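Local structure of trans-2-enoyl-CoA reductase [NADH] (Treponema denticola ATCC 35405, 4GGO) at residues 16-21 with 382-387; 23-28 with 100-105; 43-48 with 324-329; 186-191 with 287-292; 320-325 with 338-343. The protein catalyses the NADH-dependent reduction of the carbon-carbon double bond of trans-2-enoyl-CoA thioesters such as crotonyl-CoA, a step of fatty acid synthesis. One frame throughout, in Å; residues are numbered along the deposited sequence.

Interaction 1: 16-21 with 382-387; sequences CLNAHP and NGFDVE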
# COMPACT_ATOMS: atom_id res chain seq x y z
N CYS A 16 -11.57 12.03 0.47
CA CYS A 16 -11.19 13.15 -0.38
C CYS A 16 -11.59 12.84 -1.82
O CYS A 16 -11.06 11.93 -2.44
CB CYS A 16 -9.69 13.42 -0.30
SG CYS A 16 -9.16 14.88 -1.21
N LEU A 17 -12.54 13.62 -2.34
CA LEU A 17 -13.13 13.32 -3.64
C LEU A 17 -12.25 13.70 -4.82
O LEU A 17 -12.17 12.97 -5.80
CB LEU A 17 -14.50 14.00 -3.77
CG LEU A 17 -15.54 13.62 -2.71
CD1 LEU A 17 -16.91 14.20 -3.05
CD2 LEU A 17 -15.60 12.10 -2.52
N ASN A 18 -11.58 14.85 -4.73
CA ASN A 18 -10.77 15.35 -5.83
C ASN A 18 -9.27 15.13 -5.63
O ASN A 18 -8.84 14.49 -4.67
CB ASN A 18 -11.06 16.83 -6.09
CG ASN A 18 -10.84 17.68 -4.86
OD1 ASN A 18 -10.86 17.19 -3.73
ND2 ASN A 18 -10.64 18.98 -5.07
N ALA A 19 -8.47 15.67 -6.55
CA ALA A 19 -7.02 15.52 -6.48
C ALA A 19 -6.30 16.68 -7.16
O ALA A 19 -6.81 17.25 -8.13
CB ALA A 19 -6.60 14.20 -7.10
N HIS A 20 -5.13 17.03 -6.65
CA HIS A 20 -4.32 18.10 -7.22
C HIS A 20 -3.24 17.50 -8.11
O HIS A 20 -2.35 16.79 -7.62
CB HIS A 20 -3.70 18.94 -6.11
CG HIS A 20 -3.33 20.33 -6.54
ND1 HIS A 20 -2.14 20.61 -7.18
CD2 HIS A 20 -3.98 21.50 -6.42
CE1 HIS A 20 -2.08 21.91 -7.43
NE2 HIS A 20 -3.19 22.47 -6.98
N PRO A 21 -3.30 17.77 -9.42
CA PRO A 21 -2.39 17.20 -10.42
C PRO A 21 -0.92 17.46 -10.12
O PRO A 21 -0.11 16.53 -10.13
CB PRO A 21 -2.80 17.90 -11.71
CG PRO A 21 -4.22 18.28 -11.50
CD PRO A 21 -4.32 18.64 -10.05
N ASN A 382 -3.75 12.54 -2.08
CA ASN A 382 -4.47 13.11 -3.22
C ASN A 382 -3.78 14.35 -3.79
O ASN A 382 -4.33 15.04 -4.64
CB ASN A 382 -5.91 13.44 -2.82
CG ASN A 382 -6.74 12.20 -2.55
OD1 ASN A 382 -6.49 11.47 -1.59
ND2 ASN A 382 -7.73 11.95 -3.40
N GLY A 383 -2.57 14.62 -3.31
CA GLY A 383 -1.78 15.72 -3.83
C GLY A 383 -1.98 17.04 -3.12
O GLY A 383 -1.58 18.09 -3.61
N PHE A 384 -2.61 17.00 -1.95
CA PHE A 384 -2.83 18.21 -1.17
C PHE A 384 -1.83 18.33 -0.03
O PHE A 384 -1.30 17.32 0.44
CB PHE A 384 -4.26 18.24 -0.62
CG PHE A 384 -5.32 18.26 -1.69
CD1 PHE A 384 -5.62 19.43 -2.36
CD2 PHE A 384 -6.02 17.11 -2.01
CE1 PHE A 384 -6.59 19.45 -3.35
CE2 PHE A 384 -7.00 17.13 -2.99
CZ PHE A 384 -7.28 18.30 -3.66
N ASP A 385 -1.56 19.56 0.38
CA ASP A 385 -0.69 19.85 1.53
C ASP A 385 0.76 19.39 1.33
O ASP A 385 1.50 19.19 2.30
CB ASP A 385 -1.27 19.25 2.82
CG ASP A 385 -0.63 19.81 4.08
OD1 ASP A 385 -0.51 21.05 4.19
OD2 ASP A 385 -0.23 19.01 4.95
N VAL A 386 1.19 19.22 0.09
CA VAL A 386 2.57 18.82 -0.17
C VAL A 386 3.47 20.05 -0.34
O VAL A 386 3.04 21.08 -0.86
CB VAL A 386 2.71 17.83 -1.35
CG1 VAL A 386 1.36 17.21 -1.68
CG2 VAL A 386 3.31 18.50 -2.57
N GLU A 387 4.71 19.93 0.11
CA GLU A 387 5.63 21.06 0.15
C GLU A 387 6.07 21.49 -1.25
O GLU A 387 6.33 20.65 -2.11
CB GLU A 387 6.86 20.69 0.99
CG GLU A 387 7.46 21.85 1.76
CD GLU A 387 8.56 21.41 2.71
OE1 GLU A 387 8.72 22.04 3.77
OE2 GLU A 387 9.26 20.42 2.39

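Interaction 2: 23-28 with 100-105; sequences GCKKGV and NLAFDE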
# COMPACT_ATOMS: atom_id res chain seq x y z
N GLY A 23 0.37 18.53 -7.27
CA GLY A 23 0.66 18.02 -5.94
C GLY A 23 0.99 16.54 -5.98
O GLY A 23 1.91 16.08 -5.30
N CYS A 24 0.24 15.79 -6.77
CA CYS A 24 0.50 14.36 -6.95
C CYS A 24 1.86 14.15 -7.60
O CYS A 24 2.61 13.25 -7.22
CB CYS A 24 -0.60 13.71 -7.79
SG CYS A 24 -2.22 13.64 -6.98
N LYS A 25 2.16 14.98 -8.59
CA LYS A 25 3.44 14.92 -9.29
C LYS A 25 4.60 15.16 -8.33
O LYS A 25 5.57 14.40 -8.31
CB LYS A 25 3.48 15.95 -10.42
CG LYS A 25 4.83 16.05 -11.12
CD LYS A 25 4.80 17.10 -12.22
CE LYS A 25 6.14 17.18 -12.95
NZ LYS A 25 6.11 18.18 -14.05
N LYS A 26 4.49 16.22 -7.53
CA LYS A 26 5.51 16.56 -6.55
C LYS A 26 5.69 15.44 -5.53
O LYS A 26 6.80 15.15 -5.09
CB LYS A 26 5.15 17.87 -5.84
CG LYS A 26 6.16 18.33 -4.81
CD LYS A 26 7.52 18.61 -5.43
CE LYS A 26 8.38 19.45 -4.49
NZ LYS A 26 8.49 18.84 -3.13
N GLY A 27 4.58 14.80 -5.17
CA GLY A 27 4.60 13.69 -4.24
C GLY A 27 5.41 12.52 -4.77
O GLY A 27 6.15 11.88 -4.03
N VAL A 28 5.25 12.24 -6.06
CA VAL A 28 6.01 11.17 -6.71
C VAL A 28 7.48 11.54 -6.79
O VAL A 28 8.36 10.72 -6.52
CB VAL A 28 5.47 10.88 -8.13
CG1 VAL A 28 6.36 9.88 -8.84
CG2 VAL A 28 4.03 10.37 -8.05
N ASN A 100 0.68 7.84 -11.82
CA ASN A 100 1.20 7.03 -12.92
C ASN A 100 1.80 7.88 -14.03
O ASN A 100 2.83 7.51 -14.61
CB ASN A 100 0.11 6.12 -13.49
CG ASN A 100 -0.26 4.98 -12.56
OD1 ASN A 100 0.50 4.64 -11.65
ND2 ASN A 100 -1.42 4.38 -12.79
N LEU A 101 1.17 9.01 -14.33
CA LEU A 101 1.68 9.92 -15.34
C LEU A 101 3.03 10.49 -14.91
O LEU A 101 3.96 10.58 -15.70
CB LEU A 101 0.69 11.06 -15.59
CG LEU A 101 -0.67 10.70 -16.19
CD1 LEU A 101 -1.48 11.95 -16.45
CD2 LEU A 101 -0.51 9.87 -17.45
N ALA A 102 3.11 10.87 -13.63
CA ALA A 102 4.34 11.41 -13.08
C ALA A 102 5.46 10.37 -13.10
O ALA A 102 6.60 10.68 -13.45
CB ALA A 102 4.11 11.91 -11.66
N PHE A 103 5.12 9.14 -12.72
CA PHE A 103 6.10 8.06 -12.70
C PHE A 103 6.68 7.78 -14.08
O PHE A 103 7.89 7.79 -14.27
CB PHE A 103 5.49 6.78 -12.12
CG PHE A 103 6.47 5.64 -12.02
CD1 PHE A 103 6.64 4.76 -13.09
CD2 PHE A 103 7.22 5.45 -10.88
CE1 PHE A 103 7.55 3.72 -13.00
CE2 PHE A 103 8.12 4.41 -10.79
CZ PHE A 103 8.29 3.55 -11.85
N ASP A 104 5.79 7.52 -15.04
CA ASP A 104 6.21 7.18 -16.40
C ASP A 104 7.02 8.30 -17.04
O ASP A 104 7.97 8.04 -17.78
CB ASP A 104 4.99 6.83 -17.26
CG ASP A 104 4.37 5.50 -16.89
OD1 ASP A 104 5.10 4.63 -16.35
OD2 ASP A 104 3.17 5.31 -17.14
N GLU A 105 6.64 9.54 -16.75
CA GLU A 105 7.37 10.69 -17.26
C GLU A 105 8.78 10.74 -16.67
O GLU A 105 9.75 11.03 -17.38
CB GLU A 105 6.61 11.98 -16.94
CG GLU A 105 7.26 13.24 -17.48
CD GLU A 105 6.28 14.40 -17.58
OE1 GLU A 105 5.10 14.15 -17.92
OE2 GLU A 105 6.68 15.55 -17.31

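Interaction 3: 43-48 with 324-329; sequences VKAGAK and YRKDGT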
# COMPACT_ATOMS: atom_id res chain seq x y z
N VAL A 43 24.79 1.02 -0.30
CA VAL A 43 23.71 0.16 0.16
C VAL A 43 23.55 -1.05 -0.76
O VAL A 43 23.35 -2.17 -0.29
CB VAL A 43 22.37 0.94 0.25
CG1 VAL A 43 21.20 -0.02 0.44
CG2 VAL A 43 22.41 1.95 1.38
N LYS A 44 23.66 -0.82 -2.06
CA LYS A 44 23.49 -1.88 -3.05
C LYS A 44 24.70 -2.80 -3.18
O LYS A 44 24.58 -3.92 -3.65
CB LYS A 44 23.16 -1.28 -4.43
CG LYS A 44 21.74 -0.76 -4.55
CD LYS A 44 21.45 -0.24 -5.95
CE LYS A 44 22.23 1.04 -6.24
NZ LYS A 44 21.86 1.62 -7.56
N ALA A 45 25.86 -2.31 -2.75
CA ALA A 45 27.12 -3.03 -2.91
C ALA A 45 27.09 -4.44 -2.31
O ALA A 45 26.73 -4.62 -1.15
CB ALA A 45 28.26 -2.23 -2.30
N GLY A 46 27.46 -5.42 -3.12
CA GLY A 46 27.59 -6.79 -2.66
C GLY A 46 26.28 -7.54 -2.53
O GLY A 46 26.24 -8.66 -2.02
N ALA A 47 25.19 -6.92 -2.99
CA ALA A 47 23.88 -7.55 -2.93
C ALA A 47 23.27 -7.67 -4.32
O ALA A 47 23.62 -6.92 -5.23
CB ALA A 47 22.96 -6.76 -2.01
N LYS A 48 22.35 -8.62 -4.47
CA LYS A 48 21.63 -8.77 -5.73
C LYS A 48 20.68 -7.60 -5.93
O LYS A 48 20.54 -6.74 -5.06
CB LYS A 48 20.87 -10.10 -5.76
CG LYS A 48 21.76 -11.32 -5.63
CD LYS A 48 20.99 -12.60 -5.87
CE LYS A 48 21.91 -13.81 -5.85
NZ LYS A 48 21.18 -15.07 -6.18
N TYR A 324 17.00 -7.73 -0.77
CA TYR A 324 18.32 -7.70 -1.39
C TYR A 324 19.40 -7.30 -0.40
O TYR A 324 19.87 -6.16 -0.39
CB TYR A 324 18.31 -6.77 -2.61
CG TYR A 324 17.19 -7.10 -3.58
CD1 TYR A 324 17.32 -8.14 -4.49
CD2 TYR A 324 16.01 -6.38 -3.56
CE1 TYR A 324 16.30 -8.45 -5.37
CE2 TYR A 324 14.98 -6.68 -4.44
CZ TYR A 324 15.13 -7.71 -5.33
OH TYR A 324 14.11 -8.02 -6.21
N ARG A 325 19.79 -8.26 0.44
CA ARG A 325 20.79 -8.04 1.48
C ARG A 325 22.16 -8.58 1.06
O ARG A 325 22.26 -9.45 0.20
CB ARG A 325 20.36 -8.73 2.77
CG ARG A 325 19.07 -8.21 3.36
CD ARG A 325 18.50 -9.20 4.35
NE ARG A 325 19.47 -9.58 5.38
CZ ARG A 325 19.57 -8.98 6.56
NH1 ARG A 325 18.77 -7.97 6.87
NH2 ARG A 325 20.49 -9.38 7.43
N LYS A 326 23.20 -8.07 1.71
CA LYS A 326 24.56 -8.52 1.44
C LYS A 326 24.79 -9.96 1.89
O LYS A 326 25.67 -10.64 1.38
CB LYS A 326 25.57 -7.58 2.11
CG LYS A 326 25.44 -6.12 1.70
CD LYS A 326 26.45 -5.25 2.44
CE LYS A 326 26.13 -3.77 2.28
NZ LYS A 326 26.19 -3.33 0.87
N ASP A 327 23.99 -10.42 2.86
CA ASP A 327 24.14 -11.79 3.34
C ASP A 327 23.30 -12.79 2.54
O ASP A 327 23.36 -13.99 2.77
CB ASP A 327 23.85 -11.90 4.85
CG ASP A 327 22.47 -11.37 5.23
OD1 ASP A 327 21.56 -11.36 4.38
OD2 ASP A 327 22.30 -10.97 6.40
N GLY A 328 22.52 -12.27 1.59
CA GLY A 328 21.76 -13.11 0.69
C GLY A 328 20.57 -13.81 1.31
O GLY A 328 19.94 -14.66 0.69
N THR A 329 20.24 -13.45 2.55
CA THR A 329 19.11 -14.05 3.24
C THR A 329 17.87 -13.17 3.12
O THR A 329 17.95 -12.00 2.74
CB THR A 329 19.40 -14.28 4.74
OG1 THR A 329 19.39 -13.02 5.42
CG2 THR A 329 20.74 -14.96 4.93
O HOH W 1 21.07 -9.99 -2.24

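Interaction 4: 186-191 with 287-292; sequences KEISAE and VIPVIP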
# COMPACT_ATOMS: atom_id res chain seq x y z
N LYS A 186 -14.28 10.62 19.45
CA LYS A 186 -15.59 10.00 19.39
C LYS A 186 -15.55 8.56 19.87
O LYS A 186 -14.48 8.02 20.15
CB LYS A 186 -16.13 10.00 17.96
CG LYS A 186 -16.11 11.35 17.27
CD LYS A 186 -16.52 11.20 15.83
CE LYS A 186 -16.29 12.48 15.05
NZ LYS A 186 -16.52 12.27 13.60
N GLU A 187 -16.72 7.95 19.95
CA GLU A 187 -16.83 6.52 20.22
C GLU A 187 -17.63 5.87 19.10
O GLU A 187 -18.83 6.12 18.96
CB GLU A 187 -17.49 6.27 21.57
CG GLU A 187 -17.75 4.81 21.86
CD GLU A 187 -17.60 4.47 23.33
OE1 GLU A 187 -16.83 5.17 24.03
OE2 GLU A 187 -18.24 3.50 23.79
N ILE A 188 -16.97 5.05 18.30
CA ILE A 188 -17.63 4.39 17.18
C ILE A 188 -17.56 2.88 17.32
O ILE A 188 -16.77 2.35 18.11
CB ILE A 188 -17.01 4.81 15.84
CG1 ILE A 188 -15.59 4.25 15.70
CG2 ILE A 188 -17.01 6.32 15.70
CD1 ILE A 188 -14.99 4.48 14.33
N SER A 189 -18.39 2.18 16.55
CA SER A 189 -18.50 0.74 16.67
C SER A 189 -18.56 0.04 15.32
O SER A 189 -18.94 0.63 14.31
CB SER A 189 -19.75 0.37 17.48
OG SER A 189 -19.73 0.98 18.76
N ALA A 190 -18.16 -1.23 15.31
CA ALA A 190 -18.32 -2.09 14.15
C ALA A 190 -19.11 -3.33 14.56
O ALA A 190 -18.68 -4.09 15.42
CB ALA A 190 -16.97 -2.47 13.57
N GLU A 191 -20.27 -3.51 13.94
CA GLU A 191 -21.14 -4.64 14.27
C GLU A 191 -20.52 -5.95 13.78
O GLU A 191 -19.76 -5.95 12.82
CB GLU A 191 -22.52 -4.44 13.63
CG GLU A 191 -23.19 -3.12 13.99
CD GLU A 191 -23.86 -3.14 15.36
OE1 GLU A 191 -25.06 -2.82 15.43
OE2 GLU A 191 -23.18 -3.46 16.36
N VAL A 287 -13.32 4.92 9.22
CA VAL A 287 -14.49 4.19 9.71
C VAL A 287 -14.12 3.06 10.67
O VAL A 287 -15.00 2.44 11.27
CB VAL A 287 -15.34 3.62 8.55
CG1 VAL A 287 -15.89 4.75 7.70
CG2 VAL A 287 -14.51 2.66 7.71
N ILE A 288 -12.83 2.79 10.81
CA ILE A 288 -12.37 1.73 11.70
C ILE A 288 -12.17 2.27 13.11
O ILE A 288 -11.45 3.25 13.31
CB ILE A 288 -11.05 1.12 11.22
CG1 ILE A 288 -11.15 0.68 9.76
CG2 ILE A 288 -10.65 -0.04 12.10
CD1 ILE A 288 -9.85 0.14 9.20
N PRO A 289 -12.81 1.63 14.11
CA PRO A 289 -12.64 2.04 15.50
C PRO A 289 -11.19 1.90 15.95
O PRO A 289 -10.52 0.96 15.51
CB PRO A 289 -13.54 1.06 16.27
CG PRO A 289 -14.53 0.59 15.26
CD PRO A 289 -13.78 0.54 13.96
N VAL A 290 -10.74 2.82 16.80
CA VAL A 290 -9.38 2.83 17.37
C VAL A 290 -8.28 3.29 16.40
O VAL A 290 -7.43 4.10 16.76
CB VAL A 290 -9.00 1.48 18.03
CG1 VAL A 290 -7.61 1.56 18.65
CG2 VAL A 290 -10.03 1.09 19.08
N ILE A 291 -8.32 2.79 15.16
CA ILE A 291 -7.26 3.03 14.18
C ILE A 291 -6.76 4.48 14.02
O ILE A 291 -5.55 4.71 14.07
CB ILE A 291 -7.59 2.39 12.80
CG1 ILE A 291 -7.34 0.89 12.84
CG2 ILE A 291 -6.76 3.02 11.69
CD1 ILE A 291 -5.90 0.52 13.16
N PRO A 292 -7.67 5.45 13.83
CA PRO A 292 -7.17 6.82 13.65
C PRO A 292 -6.47 7.36 14.90
O PRO A 292 -5.49 8.10 14.78
CB PRO A 292 -8.44 7.63 13.38
CG PRO A 292 -9.41 6.63 12.85
CD PRO A 292 -9.12 5.39 13.64

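Interaction 5: 320-325 with 338-343; sequences AERLYR and IRIDDW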
# COMPACT_ATOMS: atom_id res chain seq x y z
N ALA A 320 16.22 -3.07 0.69
CA ALA A 320 17.62 -3.05 1.12
C ALA A 320 17.92 -4.00 2.27
O ALA A 320 19.01 -4.57 2.34
CB ALA A 320 18.03 -1.63 1.48
N GLU A 321 16.96 -4.18 3.18
CA GLU A 321 17.21 -4.92 4.41
C GLU A 321 16.45 -6.24 4.54
O GLU A 321 16.52 -6.90 5.57
CB GLU A 321 16.93 -4.03 5.63
CG GLU A 321 17.94 -2.92 5.83
CD GLU A 321 19.22 -3.40 6.50
OE1 GLU A 321 19.34 -3.25 7.74
OE2 GLU A 321 20.10 -3.92 5.79
N ARG A 322 15.70 -6.61 3.50
CA ARG A 322 15.00 -7.89 3.49
C ARG A 322 15.22 -8.65 2.19
O ARG A 322 15.74 -9.77 2.19
CB ARG A 322 13.49 -7.69 3.72
CG ARG A 322 13.12 -7.08 5.06
CD ARG A 322 13.46 -8.00 6.22
NE ARG A 322 12.87 -7.53 7.47
CZ ARG A 322 13.40 -6.57 8.23
NH1 ARG A 322 14.52 -5.97 7.86
NH2 ARG A 322 12.79 -6.20 9.35
N LEU A 323 14.81 -8.05 1.08
CA LEU A 323 14.85 -8.72 -0.22
C LEU A 323 16.26 -8.83 -0.78
O LEU A 323 16.67 -9.91 -1.23
CB LEU A 323 13.95 -7.99 -1.22
CG LEU A 323 12.48 -7.80 -0.81
CD1 LEU A 323 11.70 -7.10 -1.91
CD2 LEU A 323 11.85 -9.14 -0.45
N TYR A 324 17.00 -7.73 -0.77
CA TYR A 324 18.32 -7.70 -1.39
C TYR A 324 19.40 -7.30 -0.40
O TYR A 324 19.87 -6.16 -0.39
CB TYR A 324 18.31 -6.77 -2.61
CG TYR A 324 17.19 -7.10 -3.58
CD1 TYR A 324 17.32 -8.14 -4.49
CD2 TYR A 324 16.01 -6.38 -3.56
CE1 TYR A 324 16.30 -8.45 -5.37
CE2 TYR A 324 14.98 -6.68 -4.44
CZ TYR A 324 15.13 -7.71 -5.33
OH TYR A 324 14.11 -8.02 -6.21
N ARG A 325 19.79 -8.26 0.44
CA ARG A 325 20.79 -8.04 1.48
C ARG A 325 22.16 -8.58 1.06
O ARG A 325 22.26 -9.45 0.20
CB ARG A 325 20.36 -8.73 2.77
CG ARG A 325 19.07 -8.21 3.36
CD ARG A 325 18.50 -9.20 4.35
NE ARG A 325 19.47 -9.58 5.38
CZ ARG A 325 19.57 -8.98 6.56
NH1 ARG A 325 18.77 -7.97 6.87
NH2 ARG A 325 20.49 -9.38 7.43
N ILE A 338 7.62 -11.95 6.09
CA ILE A 338 8.52 -10.81 6.18
C ILE A 338 7.87 -9.75 7.08
O ILE A 338 6.70 -9.42 6.90
CB ILE A 338 8.82 -10.21 4.80
CG1 ILE A 338 9.56 -11.22 3.93
CG2 ILE A 338 9.64 -8.93 4.94
CD1 ILE A 338 9.88 -10.72 2.54
N ARG A 339 8.63 -9.23 8.04
CA ARG A 339 8.11 -8.26 8.99
C ARG A 339 8.86 -6.94 8.93
O ARG A 339 10.00 -6.85 9.37
CB ARG A 339 8.18 -8.82 10.41
CG ARG A 339 7.48 -10.15 10.61
CD ARG A 339 5.98 -10.03 10.40
NE ARG A 339 5.35 -9.19 11.41
CZ ARG A 339 4.86 -9.65 12.56
NH1 ARG A 339 4.94 -10.94 12.85
NH2 ARG A 339 4.30 -8.81 13.43
N ILE A 340 8.22 -5.91 8.38
CA ILE A 340 8.77 -4.56 8.46
C ILE A 340 7.88 -3.67 9.32
O ILE A 340 7.99 -2.44 9.30
CB ILE A 340 9.01 -3.93 7.07
CG1 ILE A 340 7.70 -3.83 6.28
CG2 ILE A 340 10.05 -4.72 6.30
CD1 ILE A 340 7.86 -3.13 4.94
N ASP A 341 6.98 -4.31 10.07
CA ASP A 341 6.23 -3.63 11.11
C ASP A 341 6.95 -3.86 12.44
O ASP A 341 6.38 -3.65 13.51
CB ASP A 341 4.80 -4.17 11.19
CG ASP A 341 4.74 -5.65 11.49
OD1 ASP A 341 5.74 -6.36 11.23
OD2 ASP A 341 3.70 -6.12 11.99
N ASP A 342 8.20 -4.29 12.35
CA ASP A 342 8.98 -4.65 13.53
C ASP A 342 9.30 -3.44 14.41
O ASP A 342 9.39 -3.57 15.63
CB ASP A 342 10.26 -5.39 13.13
CG ASP A 342 11.06 -4.66 12.07
OD1 ASP A 342 10.50 -3.79 11.38
OD2 ASP A 342 12.26 -4.98 11.91
N TRP A 343 9.45 -2.27 13.80
CA TRP A 343 9.68 -1.05 14.57
C TRP A 343 8.39 -0.58 15.24
O TRP A 343 8.40 -0.08 16.36
CB TRP A 343 10.24 0.06 13.68
CG TRP A 343 11.60 -0.24 13.11
CD1 TRP A 343 12.37 -1.34 13.36
CD2 TRP A 343 12.35 0.59 12.22
NE1 TRP A 343 13.56 -1.25 12.67
CE2 TRP A 343 13.57 -0.08 11.96
CE3 TRP A 343 12.12 1.82 11.61
CZ2 TRP A 343 14.54 0.45 11.11
CZ3 TRP A 343 13.09 2.34 10.77
CH2 TRP A 343 14.28 1.66 10.53
O HOH W 2 11.38 -9.82 8.27

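Interaction 1: 16-21 with 382-387
Phe384, its CG beside the backbone N (chi1 -62°), lays its ring against Cys16, Asn18 and His20 of the 16-21 loop. His20 CB sits over one face, 4.0 Å from CE1 of Phe384 and offset toward the rim, while Asn18 O lies at the edge of the ring, in its plane. Cys16 SG comes in obliquely, 3.6 Å from Phe384 CE2, as a sulfur-aromatic contact. The Asn18 and Phe384 side chains run at about a right angle to each other, their amide and ring planes 41° apart; Lys8 and Met10 hold the polar atoms of Asn18. Asn382, in the same segment as Phe384, adds two polar groups: ND2 donates to Asn18 O at 3.0 Å, tilted 27° from the carbonyl plane, and the backbone O of Asn382 takes the N-H of His20 at 2.9 Å. His20 ND1 in turn caps Gly23 N at the start of helix 21-38. Gly383, with positive phi, is the C-prime residue of a Schellman motif that ends helix 371-380, so a helix stop here meets a helix start.

Interaction 2: 23-28 with 100-105
Ala102 and Val28 face each other where helix 23-28 crosses helix 100-105, the two short axes 8.7 Å apart at closest and 47° from parallel. Val28 is the side chain to follow. Its CB already touches the methyl of Ala102, at 3.9 Å from Ala102 CB. From there the two branches part: CG1, anti to the backbone N (chi1 174°), reaches 4.1 Å from Phe103 N and keeps the Ala102 methyl within touch, whereas CG2 lies 3.9 Å from Ala102 CB. All three side-chain carbons of Val28 thus gather round one methyl group. That methyl also approaches the backbone of the first helix, with Ala102 CB 3.9 Å from Lys25 CA, a closeness consistent with a small residue at the crossing. Farther out, Lys25 runs fully extended, and its NZ stops 4.2 Å from Glu105 OE2, opposite charges near each other but beyond a salt bridge. The link between the helices is therefore van der Waals packing at the centre, with a looser electrostatic pairing at the margin. Helix 61-74 joins the packing, its Ile68 touching both Val28 and Phe103, and the Phe103 ring meets Phe72 edge-to-face. Behind helix 95-110, Asn100 and Phe103 rest on strand 114-118, an outermost strand of the parallel sheet.

Interaction 3: 43-48 with 324-329
Ala47 and Lys326 bring their CA atoms to 4.5 Å where two turns meet, a type II turn from Lys44 to Ala47 and a type I turn from Arg325 to Gly328. Lys326 makes the main reach across. Its chain is extended as far as CE and then bends, chi4 -62° turning NZ back to the carbonyls at the end of helix 41-44. There NZ lies very close to Ala45 O, at 2.5 Å, a spacing too short to be trusted in detail, and donates to Val43 O at 3.3 Å from above the carbonyl plane; Glu42 O is a further acceptor. The helix C-terminus would probably favour such a cation. Beside it the methyl of Ala47 lies against backbone, CB 3.5 Å from Tyr324 O and 3.6 Å from Arg325 O. Lys48 O comes up to Tyr324 CB at 3.3 Å and meets the ring obliquely. A water bridges the two loops, accepting from Lys48 N and donating to Arg325 O. Within the second turn, Arg325 grips Asp327 side-on in a salt bridge, NE to OD1 at 2.9 Å and NH2 to OD2 at 2.6 Å. Asp327 OD1 also takes Thr329 N and OG1, both from above the carboxylate plane. The bond from Thr329 N makes this an Asx turn, set in the surface loop between helix 311-323 and strand 338-339.

Interaction 4: 186-191 with 287-292
Ile188 and Pro289 carry the apolar part of this contact, their side chains crossing at about a right angle. Ile188 CG1 lies between the backbone N and the carbonyl carbon (chi1 69°), and from there the branch runs to the proline: CG1 is 3.8 Å from Pro289 CB, and the terminal CD1 reaches 3.6 Å from Pro289 CA. Alongside, the methyl of Ala190 meets the same ring more distantly, CB to Pro289 CG at 4.3 Å. Both Ile188 and Ala190 direct their CB toward the 287-292 segment from the same side of the strand, as alternate residues of a beta strand do, while Ser189 between them faces away.

A second kind of contact is side chain on backbone. Ile188 CD1 also touches the two peptides leading into the proline, 3.7 Å from Val287 O and 3.8 Å from Ile288 C. In the reverse sense, Pro289 CG lies 4.1 Å from Ala190 N.

Polar bonding belongs to the surroundings. Strand 185-190 pairs with strand 173-178 through Lys186, Ile188 and Ala190, and Ser189 OG bonds to Thr174 OG1. Val290, at the N-cap of helix 291-305, makes a backbone bond to Lys176 of that hairpin partner. Ile288 turns its CB away from the strand and packs on Tyr244, the probable proton donor. The chemistry implies that apolar packing, without directional bonds between the segments, joins the hairpin to the turn before the helix.

Interaction 5: 320-325 with 338-343
Arg322 sends its side chain from the end of helix 311-323 across to the 338-343 segment, bending at chi2 (-66°), which places CD. The tight part is apolar. CG of Arg322 lies 3.9 Å from Ile338 CG2, the two side chains sliding past each other in opposite directions, and Ile340 CG2 covers one face of the guanidinium, offset toward its rim. Deeper in, Leu323 CD2 crosses onto Ile338 CD1 at 3.9 Å, and both residues rest on Leu230 of strand 227-233. This is helix-on-sheet packing of a Rossmann-type fold: strand 338-339 is an outermost strand of the parallel sheet, paired with strand 270-276. Against that close core, the arginine tip is held more loosely, by polar contacts and a water. Arg322 NH2 donates to Arg339 O at 2.9 Å, and at the same distance makes a salt bridge to Asp342 OD2. That pairing is tip to tip with the guanidinium and carboxylate planes 90° apart, and as a hydrogen bond it is weak, the angle at the hydrogen being 120°. Asp342 has a second cationic partner, Arg317, at its OD1. A water sits beside the guanidinium, accepting at 2.8 Å from Arg322 NE and also from Arg339 N.

How the interactions relate
Interactions 1 and 2 touch, their centres 12 Å apart: Lys26 NZ reaches Glu387 O at 3.0 Å, a probable hydrogen bond, and Cys24 SG packs on Asn382 O at 3.4 Å. Interactions 3 and 5 form the other pair, sharing Tyr324 and Arg325, with Val43 CG1 on Ala320 CB at 3.7 Å. Interaction 4 stands apart, its centre 42 Å from that of interaction 3. Four contacts lie near residues that bind NAD: Asn382 is about 8 Å from Asn60, Phe103 about 7 Å from Cys58, Ile340 about 6 Å from Tyr62 and Ile288 about 6 Å from Thr282, all between side chains. Ile288 is also about 4 Å from the side chain of Tyr244, the probable proton donor.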